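Local coordinates for protein glutathione S-transferase (Natrialba magadii ATCC 43099, PDB 6GZF) that is a xi-class glutathione transferase, probably transferring glutathione to or removing it from small organic compounds, perhaps as a glutathionyl-hydroquinone reductase, at residues A[251-256]-A[296-301]; A[196-201]-A[258-263]; A[66-71]-A[242-247]. One frame throughout, in Å; residues are numbered along the deposited sequence.

Contact 1 of 3, residues A[251-256]-A[296-301]; sequences DNVYHT and HYYTTH
Val253 and Tyr254 of helix 250-254 meet Tyr297 and Tyr298 of helix 290-299, joining two parts of the all-helical C-terminal domain of the glutathione transferase fold. The aromatic core is an offset edge-to-face pair. The edge of Tyr254 is turned toward the face of Tyr297, with ring centroids 6.0 Å apart and planes at 83°. The two side chains cross obliquely, with Tyr254 OH 3.7 Å from Tyr297 OH. Tyr254 OH probably hydrogen-bonds to Tyr196 OH; Tyr297 OH also points to it, modelled too close for the bond to be more than doubtful. Tyrosine suits both places because its ring packs against apolar neighbours while its hydroxyl reaches the predicted proton donor/acceptor. Both are predicted to lower the pKa of the predicted nucleophile Cys64.

Apolar contact falls to the branched Val253. Its side chain crosses that of Tyr297 at about a right angle; Val253 CG1, anti to the backbone N (chi1 173°), is 3.5 Å from Tyr297 CG. The other branch, CG2, lies 4.1 Å from Tyr298 CE2 as the two side chains slide past each other in opposite directions.

The polar link is a single hydrogen bond, 2.7 Å from the donor Tyr298 OH to Asn252 O. The donor sits 26° from the carbonyl plane. Thr256, whose OG1 bonds to Asn261 of the second subunit, lies beside the same hydroxyl, with Thr256 CB 3.9 Å from Tyr298 OH.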
loop_
_atom_site.group_PDB
_atom_site.type_symbol
_atom_site.label_atom_id
_atom_site.label_comp_id
_atom_site.label_asym_id
_atom_site.label_seq_id
_atom_site.Cartn_x
_atom_site.Cartn_y
_atom_site.Cartn_z
ATOM N N ASP A 251 3.542 5.205 -8.063
ATOM C CA ASP A 251 4.321 4.143 -7.432
ATOM C C ASP A 251 4.860 4.514 -6.052
ATOM O O ASP A 251 5.241 3.638 -5.278
ATOM C CB ASP A 251 5.479 3.732 -8.344
ATOM C CG ASP A 251 5.008 2.990 -9.579
ATOM O OD1 ASP A 251 3.785 2.992 -9.839
ATOM O OD2 ASP A 251 5.854 2.403 -10.286
ATOM N N ASN A 252 4.890 5.806 -5.742
ATOM C CA ASN A 252 5.359 6.256 -4.436
ATOM C C ASN A 252 4.214 6.502 -3.460
ATOM O O ASN A 252 4.406 6.464 -2.244
ATOM C CB ASN A 252 6.199 7.529 -4.573
ATOM C CG ASN A 252 7.676 7.238 -4.772
ATOM O OD1 ASN A 252 8.156 7.152 -5.902
ATOM N ND2 ASN A 252 8.403 7.088 -3.671
ATOM N N VAL A 253 3.023 6.754 -3.993
ATOM C CA VAL A 253 1.880 7.115 -3.160
ATOM C C VAL A 253 0.624 6.299 -3.463
ATOM O O VAL A 253 0.160 5.530 -2.621
ATOM C CB VAL A 253 1.537 8.610 -3.309
ATOM C CG1 VAL A 253 0.244 8.932 -2.581
ATOM C CG2 VAL A 253 2.675 9.475 -2.792
ATOM N N TYR A 254 0.081 6.474 -4.665
ATOM C CA TYR A 254 -1.209 5.894 -5.038
ATOM C C TYR A 254 -1.257 4.377 -4.869
ATOM O O TYR A 254 -2.262 3.824 -4.423
ATOM C CB TYR A 254 -1.544 6.257 -6.486
ATOM C CG TYR A 254 -1.765 7.735 -6.719
ATOM C CD1 TYR A 254 -2.190 8.568 -5.690
ATOM C CD2 TYR A 254 -1.542 8.299 -7.968
ATOM C CE1 TYR A 254 -2.391 9.919 -5.902
ATOM C CE2 TYR A 254 -1.740 9.648 -8.188
ATOM C CZ TYR A 254 -2.165 10.453 -7.152
ATOM O OH TYR A 254 -2.364 11.797 -7.368
ATOM N N HIS A 255 -0.160 3.718 -5.223
ATOM C CA HIS A 255 -0.070 2.263 -5.184
ATOM C C HIS A 255 -0.230 1.706 -3.769
ATOM O O HIS A 255 -0.918 0.706 -3.561
ATOM C CB HIS A 255 1.268 1.816 -5.777
ATOM C CG HIS A 255 1.397 0.335 -5.946
ATOM N ND1 HIS A 255 1.564 -0.525 -4.883
ATOM C CD2 HIS A 255 1.395 -0.438 -7.058
ATOM C CE1 HIS A 255 1.656 -1.764 -5.330
ATOM N NE2 HIS A 255 1.555 -1.739 -6.648
ATOM N N THR A 256 0.402 2.361 -2.802
ATOM C CA THR A 256 0.407 1.876 -1.426
ATOM C C THR A 256 -0.582 2.622 -0.538
ATOM O O THR A 256 -1.448 2.012 0.090
ATOM C CB THR A 256 1.808 1.991 -0.803
ATOM O OG1 THR A 256 2.717 1.141 -1.511
ATOM C CG2 THR A 256 1.775 1.582 0.661
ATOM N N HIS A 296 2.977 14.995 2.160
ATOM C CA HIS A 296 1.570 15.371 2.161
ATOM C C HIS A 296 0.661 14.156 2.295
ATOM O O HIS A 296 -0.100 14.044 3.249
ATOM C CB HIS A 296 1.220 16.142 0.887
ATOM C CG HIS A 296 -0.239 16.447 0.745
ATOM N ND1 HIS A 296 -0.850 17.497 1.396
ATOM C CD2 HIS A 296 -1.209 15.839 0.018
ATOM C CE1 HIS A 296 -2.131 17.522 1.081
ATOM N NE2 HIS A 296 -2.377 16.527 0.247
ATOM N N TYR A 297 0.749 13.237 1.345
ATOM C CA TYR A 297 -0.199 12.132 1.284
ATOM C C TYR A 297 -0.109 11.175 2.471
ATOM O O TYR A 297 -1.107 10.567 2.852
ATOM C CB TYR A 297 -0.012 11.361 -0.020
ATOM C CG TYR A 297 -0.556 12.097 -1.220
ATOM C CD1 TYR A 297 0.176 13.107 -1.829
ATOM C CD2 TYR A 297 -1.809 11.794 -1.736
ATOM C CE1 TYR A 297 -0.320 13.788 -2.921
ATOM C CE2 TYR A 297 -2.313 12.469 -2.827
ATOM C CZ TYR A 297 -1.565 13.465 -3.417
ATOM O OH TYR A 297 -2.063 14.142 -4.505
ATOM N N TYR A 298 1.072 11.051 3.066
ATOM C CA TYR A 298 1.258 10.085 4.146
ATOM C C TYR A 298 1.022 10.660 5.546
ATOM O O TYR A 298 0.827 9.902 6.494
ATOM C CB TYR A 298 2.659 9.470 4.074
ATOM C CG TYR A 298 2.807 8.416 2.995
ATOM C CD1 TYR A 298 2.272 7.144 3.163
ATOM C CD2 TYR A 298 3.486 8.689 1.814
ATOM C CE1 TYR A 298 2.402 6.177 2.183
ATOM C CE2 TYR A 298 3.622 7.727 0.829
ATOM C CZ TYR A 298 3.078 6.474 1.019
ATOM O OH TYR A 298 3.210 5.513 0.042
ATOM N N THR A 299 1.032 11.984 5.683
ATOM C CA THR A 299 0.877 12.597 7.006
ATOM C C THR A 299 -0.315 13.552 7.126
ATOM O O THR A 299 -0.599 14.050 8.214
ATOM C CB THR A 299 2.147 13.375 7.418
ATOM O OG1 THR A 299 2.220 14.604 6.685
ATOM C CG2 THR A 299 3.398 12.550 7.162
ATOM N N THR A 300 -1.012 13.804 6.022
ATOM C CA THR A 300 -2.126 14.753 6.024
ATOM C C THR A 300 -3.462 14.000 6.043
ATOM O O THR A 300 -4.510 14.571 6.350
ATOM C CB THR A 300 -2.013 15.728 4.803
ATOM O OG1 THR A 300 -1.165 16.828 5.153
ATOM C CG2 THR A 300 -3.357 16.277 4.342
ATOM N N HIS A 301 -3.412 12.699 5.770
ATOM C CA HIS A 301 -4.614 11.866 5.763
ATOM C C HIS A 301 -4.678 10.931 6.975
ATOM O O HIS A 301 -4.167 9.813 6.922
ATOM C CB HIS A 301 -4.679 11.041 4.475
ATOM C CG HIS A 301 -4.700 11.867 3.225
ATOM N ND1 HIS A 301 -4.569 11.317 1.971
ATOM C CD2 HIS A 301 -4.837 13.202 3.042
ATOM C CE1 HIS A 301 -4.624 12.278 1.063
ATOM N NE2 HIS A 301 -4.787 13.429 1.688
#

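Contact 2 of 3, residues A[196-201]-A[258-263]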
loop_
_atom_site.group_PDB
_atom_site.type_symbol
_atom_site.label_atom_id
_atom_site.label_comp_id
_atom_site.label_asym_id
_atom_site.label_seq_id
_atom_site.Cartn_x
_atom_site.Cartn_y
_atom_site.Cartn_z
ATOM N N TYR A 196 -8.080 8.643 -6.260
ATOM C CA TYR A 196 -8.625 9.238 -5.044
ATOM C C TYR A 196 -9.947 8.586 -4.660
ATOM O O TYR A 196 -10.282 8.486 -3.479
ATOM C CB TYR A 196 -8.811 10.747 -5.216
ATOM C CG TYR A 196 -7.511 11.503 -5.366
ATOM C CD1 TYR A 196 -6.920 11.666 -6.612
ATOM C CD2 TYR A 196 -6.872 12.048 -4.260
ATOM C CE1 TYR A 196 -5.730 12.353 -6.751
ATOM C CE2 TYR A 196 -5.682 12.737 -4.389
ATOM C CZ TYR A 196 -5.116 12.886 -5.637
ATOM O OH TYR A 196 -3.931 13.571 -5.768
ATOM N N ARG A 197 -10.695 8.143 -5.665
ATOM C CA ARG A 197 -11.942 7.428 -5.430
ATOM C C ARG A 197 -11.647 6.089 -4.767
ATOM O O ARG A 197 -12.386 5.639 -3.893
ATOM C CB ARG A 197 -12.706 7.228 -6.741
ATOM C CG ARG A 197 -13.978 6.404 -6.615
ATOM C CD ARG A 197 -14.899 6.634 -7.802
ATOM N NE ARG A 197 -16.005 5.681 -7.839
ATOM C CZ ARG A 197 -16.095 4.676 -8.705
ATOM N NH1 ARG A 197 -17.138 3.857 -8.668
ATOM N NH2 ARG A 197 -15.146 4.494 -9.612
ATOM N N ALA A 198 -10.551 5.465 -5.184
ATOM C CA ALA A 198 -10.117 4.204 -4.602
ATOM C C ALA A 198 -9.525 4.419 -3.212
ATOM O O ALA A 198 -9.727 3.607 -2.309
ATOM C CB ALA A 198 -9.103 3.523 -5.510
ATOM N N GLY A 199 -8.798 5.519 -3.047
ATOM C CA GLY A 199 -8.113 5.809 -1.800
ATOM C C GLY A 199 -9.026 6.209 -0.658
ATOM O O GLY A 199 -8.859 5.744 0.470
ATOM N N PHE A 200 -9.990 7.078 -0.944
ATOM C CA PHE A 200 -10.928 7.539 0.074
ATOM C C PHE A 200 -12.197 6.694 0.080
ATOM O O PHE A 200 -13.200 7.072 0.686
ATOM C CB PHE A 200 -11.282 9.011 -0.146
ATOM C CG PHE A 200 -10.088 9.917 -0.225
ATOM C CD1 PHE A 200 -9.001 9.729 0.612
ATOM C CD2 PHE A 200 -10.052 10.956 -1.138
ATOM C CE1 PHE A 200 -7.900 10.561 0.539
ATOM C CE2 PHE A 200 -8.954 11.791 -1.217
ATOM C CZ PHE A 200 -7.877 11.593 -0.379
ATOM N N ALA A 201 -12.146 5.550 -0.598
ATOM C CA ALA A 201 -13.279 4.631 -0.644
ATOM C C ALA A 201 -13.642 4.158 0.757
ATOM O O ALA A 201 -12.769 3.791 1.543
ATOM C CB ALA A 201 -12.967 3.445 -1.540
ATOM N N PHE A 258 -3.024 4.715 -1.290
ATOM C CA PHE A 258 -4.401 4.644 -1.770
ATOM C C PHE A 258 -4.781 3.223 -2.175
ATOM O O PHE A 258 -5.870 2.989 -2.702
ATOM C CB PHE A 258 -4.610 5.599 -2.948
ATOM C CG PHE A 258 -4.860 7.024 -2.536
ATOM C CD1 PHE A 258 -5.029 7.354 -1.203
ATOM C CD2 PHE A 258 -4.933 8.030 -3.484
ATOM C CE1 PHE A 258 -5.263 8.661 -0.823
ATOM C CE2 PHE A 258 -5.166 9.339 -3.108
ATOM C CZ PHE A 258 -5.331 9.654 -1.777
ATOM N N MET A 259 -3.868 2.285 -1.930
ATOM C CA MET A 259 -4.111 0.861 -2.153
ATOM C C MET A 259 -4.493 0.517 -3.593
ATOM O O MET A 259 -5.281 -0.399 -3.829
ATOM C CB MET A 259 -5.193 0.356 -1.194
ATOM C CG MET A 259 -4.642 -0.305 0.058
ATOM S SD MET A 259 -5.885 -0.604 1.328
ATOM C CE MET A 259 -5.816 0.940 2.231
ATOM N N CYS A 260 -3.935 1.249 -4.551
ATOM C CA CYS A 260 -4.081 0.899 -5.959
ATOM C C CYS A 260 -2.947 -0.040 -6.350
ATOM O O CYS A 260 -2.058 0.326 -7.117
ATOM C CB CYS A 260 -4.074 2.153 -6.837
ATOM S SG CYS A 260 -5.396 3.330 -6.461
ATOM N N ASN A 261 -2.988 -1.260 -5.819
ATOM C CA ASN A 261 -1.831 -2.148 -5.851
ATOM C C ASN A 261 -1.940 -3.352 -6.785
ATOM O O ASN A 261 -1.472 -4.440 -6.451
ATOM C CB ASN A 261 -1.543 -2.647 -4.433
ATOM C CG ASN A 261 -2.669 -3.497 -3.873
ATOM O OD1 ASN A 261 -3.804 -3.437 -4.348
ATOM N ND2 ASN A 261 -2.358 -4.297 -2.860
ATOM N N VAL A 262 -2.543 -3.165 -7.953
ATOM C CA VAL A 262 -2.600 -4.240 -8.935
ATOM C C VAL A 262 -1.248 -4.388 -9.629
ATOM O O VAL A 262 -0.740 -5.497 -9.791
ATOM C CB VAL A 262 -3.699 -4.003 -9.988
ATOM C CG1 VAL A 262 -3.637 -5.068 -11.072
ATOM C CG2 VAL A 262 -5.068 -3.990 -9.326
ATOM N N GLN A 263 -0.663 -3.264 -10.023
ATOM C CA GLN A 263 0.618 -3.281 -10.718
ATOM C C GLN A 263 1.344 -1.944 -10.604
ATOM O O GLN A 263 0.717 -0.884 -10.606
ATOM C CB GLN A 263 0.416 -3.639 -12.194
ATOM C CG GLN A 263 1.705 -3.912 -12.951
ATOM C CD GLN A 263 1.473 -4.190 -14.423
ATOM O OE1 GLN A 263 0.766 -5.128 -14.787
ATOM N NE2 GLN A 263 2.075 -3.374 -15.281
#
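Phe258 drives the edge of its ring toward the faces of two aromatic side chains at once, Tyr196 and Phe200, while its own backbone comes so near helix 194-199 that the CA atoms of Phe258 and Gly199 are 3.9 Å apart. Glycine suits this point, since a side chain would be directed into the ring: Gly199 CA is 3.5 Å from Phe258 CD1. Phe258 has CG anti to the carbonyl carbon (chi1 -82°), which brings its ring to Gly199 and the two aromatic side chains. Toward Tyr196 the pair is offset edge-to-face, planes at 68°, with Phe258 CE2 reaching to 3.4 Å from Tyr196 CD2. Toward Phe200 the planes stand at 75°, and the two CZ atoms are 3.5 Å apart.

The three rings form an aromatic cluster in the helical C-terminal domain, where the loop after helix 250-254 folds over the end of helix 194-199. Tyr196, its ring packed by Phe258, is the predicted proton donor or acceptor of the active site.

Further along the loop, Cys260 is the centre of an inverse gamma turn. Its small thiol packs against the equally small Ala198, with Cys260 SG 3.8 Å from Ala198 CB. Asn261 OD1 is hydrogen-bonded to the backbone N of Gly313 of the second subunit.

Contact 3 of 3, residues A[66-71]-A[242-247]; sequences WAHRTL and AMFTTL
Arg69 and Ala242 meet through a flat group: the guanidinium of Arg69 is sandwiched, with Ala242 CB over one face and Trp66 CE3, of its own helix, 3.6 Å above the other, offset toward the rim. At its edge, in plane, lies a water. The second flat group, the His68 imidazole, is approached obliquely by Thr245 CG2 and by the Phe244 ring, whose plane is turned 54° from it.

This is the seam between the thioredoxin-like N-terminal domain and the helical C-terminal domain of the glutathione transferase fold. Helix 65-77, which starts just after the predicted nucleophile Cys64, runs across helix 238-247 with the segment axes 8.9 Å apart and their directions at 128°. Small residues, Ala242 and Thr245, suit the helix face that receives the large side chains of the other domain.

His68 has CG anti to the backbone N (chi1 -171°), which sends the ring across the seam. Its ND1 is 3.4 Å from Thr245 CG2, and its CE1 is 3.5 Å from Phe244 CE2. The ring nitrogens have polar partners outside, NE2 with Thr287 and ND1 with Arg249, so the imidazole is held at both ends.

Bent at chi2 and chi3, the Arg69 chain crosses Thr245 at about a right angle, with Arg69 CD 3.7 Å from Thr245 OG1. Within its own domain it also touches Ser150, predicted to bind glutathione. The water joins the two helices: it accepts from Arg69 NH1 at 2.6 Å, donates to Ala242 O at 2.7 Å, and lies 2.9 Å from Thr245 OG1 in a third hydrogen bond.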
loop_
_atom_site.group_PDB
_atom_site.type_symbol
_atom_site.label_atom_id
_atom_site.label_comp_id
_atom_site.label_asym_id
_atom_site.label_seq_id
_atom_site.Cartn_x
_atom_site.Cartn_y
_atom_site.Cartn_z
ATOM N N TRP A 66 -2.974 18.340 -9.434
ATOM C CA TRP A 66 -3.793 19.293 -10.167
ATOM C C TRP A 66 -3.049 20.617 -10.289
ATOM O O TRP A 66 -2.998 21.216 -11.363
ATOM C CB TRP A 66 -5.143 19.475 -9.475
ATOM C CG TRP A 66 -5.795 18.161 -9.177
ATOM C CD1 TRP A 66 -5.743 17.467 -8.003
ATOM C CD2 TRP A 66 -6.564 17.361 -10.083
ATOM N NE1 TRP A 66 -6.446 16.293 -8.117
ATOM C CE2 TRP A 66 -6.959 16.204 -9.384
ATOM C CE3 TRP A 66 -6.964 17.516 -11.413
ATOM C CZ2 TRP A 66 -7.732 15.205 -9.973
ATOM C CZ3 TRP A 66 -7.734 16.525 -11.994
ATOM C CH2 TRP A 66 -8.111 15.385 -11.274
ATOM N N ALA A 67 -2.457 21.058 -9.185
ATOM C CA ALA A 67 -1.625 22.255 -9.193
ATOM C C ALA A 67 -0.367 22.017 -10.023
ATOM O O ALA A 67 0.112 22.917 -10.713
ATOM C CB ALA A 67 -1.261 22.662 -7.776
ATOM N N HIS A 68 0.151 20.793 -9.957
ATOM C CA HIS A 68 1.360 20.414 -10.683
ATOM C C HIS A 68 1.177 20.567 -12.192
ATOM O O HIS A 68 2.138 20.823 -12.919
ATOM C CB HIS A 68 1.753 18.973 -10.344
ATOM C CG HIS A 68 3.093 18.567 -10.875
ATOM N ND1 HIS A 68 3.462 17.248 -11.030
ATOM C CD2 HIS A 68 4.154 19.304 -11.280
ATOM C CE1 HIS A 68 4.689 17.189 -11.513
ATOM N NE2 HIS A 68 5.132 18.423 -11.673
ATOM N N ARG A 69 -0.060 20.409 -12.653
ATOM C CA ARG A 69 -0.386 20.588 -14.064
ATOM C C ARG A 69 -0.051 22.001 -14.530
ATOM O O ARG A 69 0.494 22.192 -15.616
ATOM C CB ARG A 69 -1.866 20.285 -14.315
ATOM C CG ARG A 69 -2.118 18.921 -14.938
ATOM C CD ARG A 69 -3.314 18.222 -14.310
ATOM N NE ARG A 69 -4.591 18.781 -14.747
ATOM C CZ ARG A 69 -5.687 18.058 -14.951
ATOM N NH1 ARG A 69 -5.660 16.746 -14.761
ATOM N NH2 ARG A 69 -6.809 18.645 -15.345
ATOM N N THR A 70 -0.376 22.985 -13.698
ATOM C CA THR A 70 -0.096 24.381 -14.012
ATOM C C THR A 70 1.404 24.660 -14.005
ATOM O O THR A 70 1.899 25.459 -14.798
ATOM C CB THR A 70 -0.789 25.332 -13.020
ATOM O OG1 THR A 70 -0.222 25.161 -11.714
ATOM C CG2 THR A 70 -2.281 25.043 -12.961
ATOM N N LEU A 71 2.123 23.993 -13.106
ATOM C CA LEU A 71 3.563 24.187 -12.975
ATOM C C LEU A 71 4.324 23.638 -14.178
ATOM O O LEU A 71 5.254 24.275 -14.675
ATOM C CB LEU A 71 4.076 23.531 -11.691
ATOM C CG LEU A 71 3.638 24.181 -10.378
ATOM C CD1 LEU A 71 4.321 23.510 -9.197
ATOM C CD2 LEU A 71 3.934 25.674 -10.394
ATOM N N ALA A 242 -1.665 16.039 -18.089
ATOM C CA ALA A 242 -2.706 15.516 -17.214
ATOM C C ALA A 242 -2.357 14.108 -16.741
ATOM O O ALA A 242 -2.486 13.788 -15.559
ATOM C CB ALA A 242 -4.049 15.521 -17.925
ATOM N N MET A 243 -1.906 13.275 -17.674
ATOM C CA MET A 243 -1.524 11.901 -17.371
ATOM C C MET A 243 -0.281 11.840 -16.487
ATOM O O MET A 243 -0.203 11.030 -15.563
ATOM C CB MET A 243 -1.279 11.124 -18.668
ATOM C CG MET A 243 -0.934 9.656 -18.468
ATOM S SD MET A 243 -2.333 8.677 -17.897
ATOM C CE MET A 243 -2.701 7.728 -19.371
ATOM N N PHE A 244 0.682 12.709 -16.778
ATOM C CA PHE A 244 1.979 12.701 -16.106
ATOM C C PHE A 244 1.891 12.953 -14.602
ATOM O O PHE A 244 2.554 12.277 -13.818
ATOM C CB PHE A 244 2.905 13.739 -16.747
ATOM C CG PHE A 244 4.150 14.019 -15.954
ATOM C CD1 PHE A 244 5.225 13.146 -15.994
ATOM C CD2 PHE A 244 4.252 15.164 -15.182
ATOM C CE1 PHE A 244 6.370 13.404 -15.266
ATOM C CE2 PHE A 244 5.395 15.427 -14.453
ATOM C CZ PHE A 244 6.455 14.547 -14.496
ATOM N N THR A 245 1.077 13.926 -14.205
ATOM C CA THR A 245 0.990 14.316 -12.801
ATOM C C THR A 245 0.355 13.227 -11.938
ATOM O O THR A 245 0.518 13.221 -10.719
ATOM C CB THR A 245 0.195 15.620 -12.632
ATOM O OG1 THR A 245 -1.083 15.492 -13.268
ATOM C CG2 THR A 245 0.949 16.782 -13.260
ATOM N N THR A 246 -0.370 12.313 -12.575
ATOM C CA THR A 246 -0.927 11.164 -11.873
ATOM C C THR A 246 0.104 10.044 -11.802
ATOM O O THR A 246 0.385 9.511 -10.728
ATOM C CB THR A 246 -2.203 10.637 -12.556
ATOM O OG1 THR A 246 -3.213 11.654 -12.542
ATOM C CG2 THR A 246 -2.724 9.404 -11.835
ATOM N N LEU A 247 0.666 9.700 -12.958
ATOM C CA LEU A 247 1.654 8.632 -13.068
ATOM C C LEU A 247 2.873 8.862 -12.178
ATOM O O LEU A 247 3.392 7.925 -11.574
ATOM C CB LEU A 247 2.108 8.479 -14.521
ATOM C CG LEU A 247 1.471 7.361 -15.348
ATOM C CD1 LEU A 247 -0.042 7.491 -15.370
ATOM C CD2 LEU A 247 2.034 7.362 -16.761
HETATM O O HOH W 1 -3.920 15.134 -13.692
#

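Overall arrangement
All three contacts are buried, but at different depths. The centre of contact 3 is about 5 Å from the chain's centre, those of contacts 1 and 2 about 15 and 17 Å. Contact 3 is the one that joins the two domains, with a water and an arginine among its polar parts. Contacts 1 and 2 lie wholly in the C-terminal domain and beside the second subunit. Their chemistry is mainly aromatic, and they converge on the phenols of Tyr196, Tyr254 and Tyr297. Helices 238-247 and 250-254 are consecutive, and Tyr254 CE2 packs 3.3 Å from Thr246 O, linking contact 1 to contact 3. Contact 2 approaches contact 3 more loosely, through Tyr196 and Trp66.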